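Side-chain contact in Serine/threonine-protein kinase Tel1 (Chaetomium thermophilum, PDB 6SKY), which phosphorylates serine and threonine residues of proteins and probably acts as a DNA damage sensor that activates checkpoint signalling: residues A[1929-1934]-A[1946-1951]. Residues are numbered along the deposited sequence; the frame is centred on the assembly and turned at random.
Sequences AYYGLS and LEYEND
Tyr1930 and Tyr1948 offer a compact example of two aromatic side chains spanning the distance between two backbones whose nearest CA atoms, those of the same two residues, stay 8.9 Å apart. The rings stack face to face, centroids 4.0 Å apart and planes inclined by 17°. Because the side chains run past each other in opposite directions, the phenol end of Tyr1948 lies at the root of Tyr1930, where CZ of Tyr1948 meets CB of Tyr1930 at 3.5 Å. Farther out, CD2 of Tyr1930 lies 3.6 Å from CD2 of Tyr1948. On Tyr1948, CG is anti to the backbone N (chi1 168°), which carries the ring out from the helix to its partner. With an alanine in place of Tyr1948, one face of the Tyr1930 ring is likely to lose its stacking partner, and a gap to open between loop and helix.

The polar contact is more tentative. Tyr1931 OH sits near the edge of the Tyr1948 ring and 3.1 Å from Glu1949 OE2, with phenol and carboxylate planes 51° apart. The firmer partner of Glu1949 is Arg1945, whose NH2 forms a salt bridge with OE1, and the Tyr1931 ring takes part in a cation-pi contact with Arg2819.

Within the FAT region, the stack thus ties a 3-10 turn in the loop after helix 1916-1923 to the end of helix 1939-1948, which finishes in a Schellman motif with Asn1950, at positive phi, as its C-prime residue.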
loop_
_atom_site.group_PDB
_atom_site.type_symbol
_atom_site.label_atom_id
_atom_site.label_comp_id
_atom_site.label_asym_id
_atom_site.label_seq_id
_atom_site.Cartn_x
_atom_site.Cartn_y
_atom_site.Cartn_z
ATOM N N ALA A 1929 20.725 10.972 7.709
ATOM C CA ALA A 1929 21.311 12.279 7.433
ATOM C C ALA A 1929 21.201 12.651 5.960
ATOM O O ALA A 1929 20.942 13.812 5.627
ATOM C CB ALA A 1929 22.765 12.298 7.882
ATOM N N TYR A 1930 21.380 11.673 5.071
ATOM C CA TYR A 1930 21.341 11.919 3.635
ATOM C C TYR A 1930 20.081 12.645 3.203
ATOM O O TYR A 1930 20.117 13.442 2.263
ATOM C CB TYR A 1930 21.448 10.592 2.896
ATOM C CG TYR A 1930 21.334 10.694 1.401
ATOM C CD1 TYR A 1930 22.410 11.090 0.632
ATOM C CD2 TYR A 1930 20.154 10.373 0.754
ATOM C CE1 TYR A 1930 22.314 11.179 -0.725
ATOM C CE2 TYR A 1930 20.050 10.461 -0.605
ATOM C CZ TYR A 1930 21.134 10.861 -1.339
ATOM O OH TYR A 1930 21.040 10.950 -2.701
ATOM N N TYR A 1931 18.963 12.387 3.867
ATOM C CA TYR A 1931 17.685 12.942 3.456
ATOM C C TYR A 1931 17.521 14.402 3.826
ATOM O O TYR A 1931 16.526 15.009 3.434
ATOM C CB TYR A 1931 16.552 12.134 4.068
ATOM C CG TYR A 1931 16.616 10.683 3.706
ATOM C CD1 TYR A 1931 15.943 10.197 2.611
ATOM C CD2 TYR A 1931 17.362 9.804 4.451
ATOM C CE1 TYR A 1931 16.007 8.876 2.275
ATOM C CE2 TYR A 1931 17.434 8.482 4.122
ATOM C CZ TYR A 1931 16.756 8.023 3.034
ATOM O OH TYR A 1931 16.825 6.695 2.706
ATOM N N GLY A 1932 18.458 14.979 4.561
ATOM C CA GLY A 1932 18.344 16.375 4.908
ATOM C C GLY A 1932 18.941 17.317 3.917
ATOM O O GLY A 1932 18.750 18.527 4.027
ATOM N N LEU A 1933 19.663 16.787 2.944
ATOM C CA LEU A 1933 20.292 17.591 1.914
ATOM C C LEU A 1933 19.295 17.908 0.815
ATOM O O LEU A 1933 18.520 17.048 0.397
ATOM C CB LEU A 1933 21.484 16.841 1.338
ATOM C CG LEU A 1933 22.502 17.641 0.548
ATOM C CD1 LEU A 1933 23.272 18.550 1.471
ATOM C CD2 LEU A 1933 23.409 16.683 -0.146
ATOM N N SER A 1934 19.316 19.148 0.345
ATOM C CA SER A 1934 18.387 19.613 -0.675
ATOM C C SER A 1934 19.066 19.625 -2.036
ATOM O O SER A 1934 20.174 20.152 -2.181
ATOM C CB SER A 1934 17.867 21.007 -0.337
ATOM O OG SER A 1934 18.941 21.878 -0.047
ATOM N N LEU A 1946 16.575 6.448 -4.338
ATOM C CA LEU A 1946 16.078 5.088 -4.160
ATOM C C LEU A 1946 17.196 4.064 -4.218
ATOM O O LEU A 1946 17.094 3.003 -3.599
ATOM C CB LEU A 1946 15.030 4.761 -5.216
ATOM C CG LEU A 1946 13.655 5.383 -5.040
ATOM C CD1 LEU A 1946 12.861 5.178 -6.295
ATOM C CD2 LEU A 1946 12.962 4.754 -3.862
ATOM N N GLU A 1947 18.256 4.348 -4.967
ATOM C CA GLU A 1947 19.375 3.419 -5.015
ATOM C C GLU A 1947 20.289 3.581 -3.811
ATOM O O GLU A 1947 20.874 2.594 -3.355
ATOM C CB GLU A 1947 20.155 3.590 -6.317
ATOM C CG GLU A 1947 21.087 4.780 -6.357
ATOM C CD GLU A 1947 21.577 5.085 -7.755
ATOM O OE1 GLU A 1947 20.940 4.625 -8.724
ATOM O OE2 GLU A 1947 22.598 5.787 -7.885
ATOM N N TYR A 1948 20.427 4.802 -3.285
ATOM C CA TYR A 1948 21.061 4.974 -1.983
ATOM C C TYR A 1948 20.310 4.190 -0.920
ATOM O O TYR A 1948 20.907 3.478 -0.110
ATOM C CB TYR A 1948 21.115 6.458 -1.612
ATOM C CG TYR A 1948 21.487 6.714 -0.169
ATOM C CD1 TYR A 1948 22.806 6.915 0.199
ATOM C CD2 TYR A 1948 20.521 6.747 0.825
ATOM C CE1 TYR A 1948 23.146 7.131 1.506
ATOM C CE2 TYR A 1948 20.857 6.958 2.130
ATOM C CZ TYR A 1948 22.169 7.151 2.466
ATOM O OH TYR A 1948 22.502 7.370 3.777
ATOM N N GLU A 1949 18.989 4.322 -0.912
ATOM C CA GLU A 1949 18.120 3.690 0.066
ATOM C C GLU A 1949 18.056 2.180 -0.089
ATOM O O GLU A 1949 17.514 1.511 0.795
ATOM C CB GLU A 1949 16.727 4.290 -0.074
ATOM C CG GLU A 1949 15.819 4.117 1.096
ATOM C CD GLU A 1949 14.580 4.974 0.967
ATOM O OE1 GLU A 1949 14.158 5.225 -0.181
ATOM O OE2 GLU A 1949 14.039 5.411 2.006
ATOM N N ASN A 1950 18.585 1.637 -1.186
ATOM C CA ASN A 1950 18.517 0.207 -1.489
ATOM C C ASN A 1950 17.074 -0.284 -1.509
ATOM O O ASN A 1950 16.720 -1.268 -0.859
ATOM C CB ASN A 1950 19.356 -0.613 -0.512
ATOM C CG ASN A 1950 20.785 -0.757 -0.961
ATOM O OD1 ASN A 1950 21.257 -0.010 -1.816
ATOM N ND2 ASN A 1950 21.487 -1.722 -0.389
ATOM N N ASP A 1951 16.235 0.415 -2.260
ATOM C CA ASP A 1951 14.862 -0.028 -2.407
ATOM C C ASP A 1951 14.795 -1.191 -3.390
ATOM O O ASP A 1951 15.726 -1.463 -4.149
ATOM C CB ASP A 1951 13.969 1.121 -2.861
ATOM C CG ASP A 1951 12.513 0.888 -2.526
ATOM O OD1 ASP A 1951 12.105 -0.285 -2.418
ATOM O OD2 ASP A 1951 11.772 1.879 -2.368
#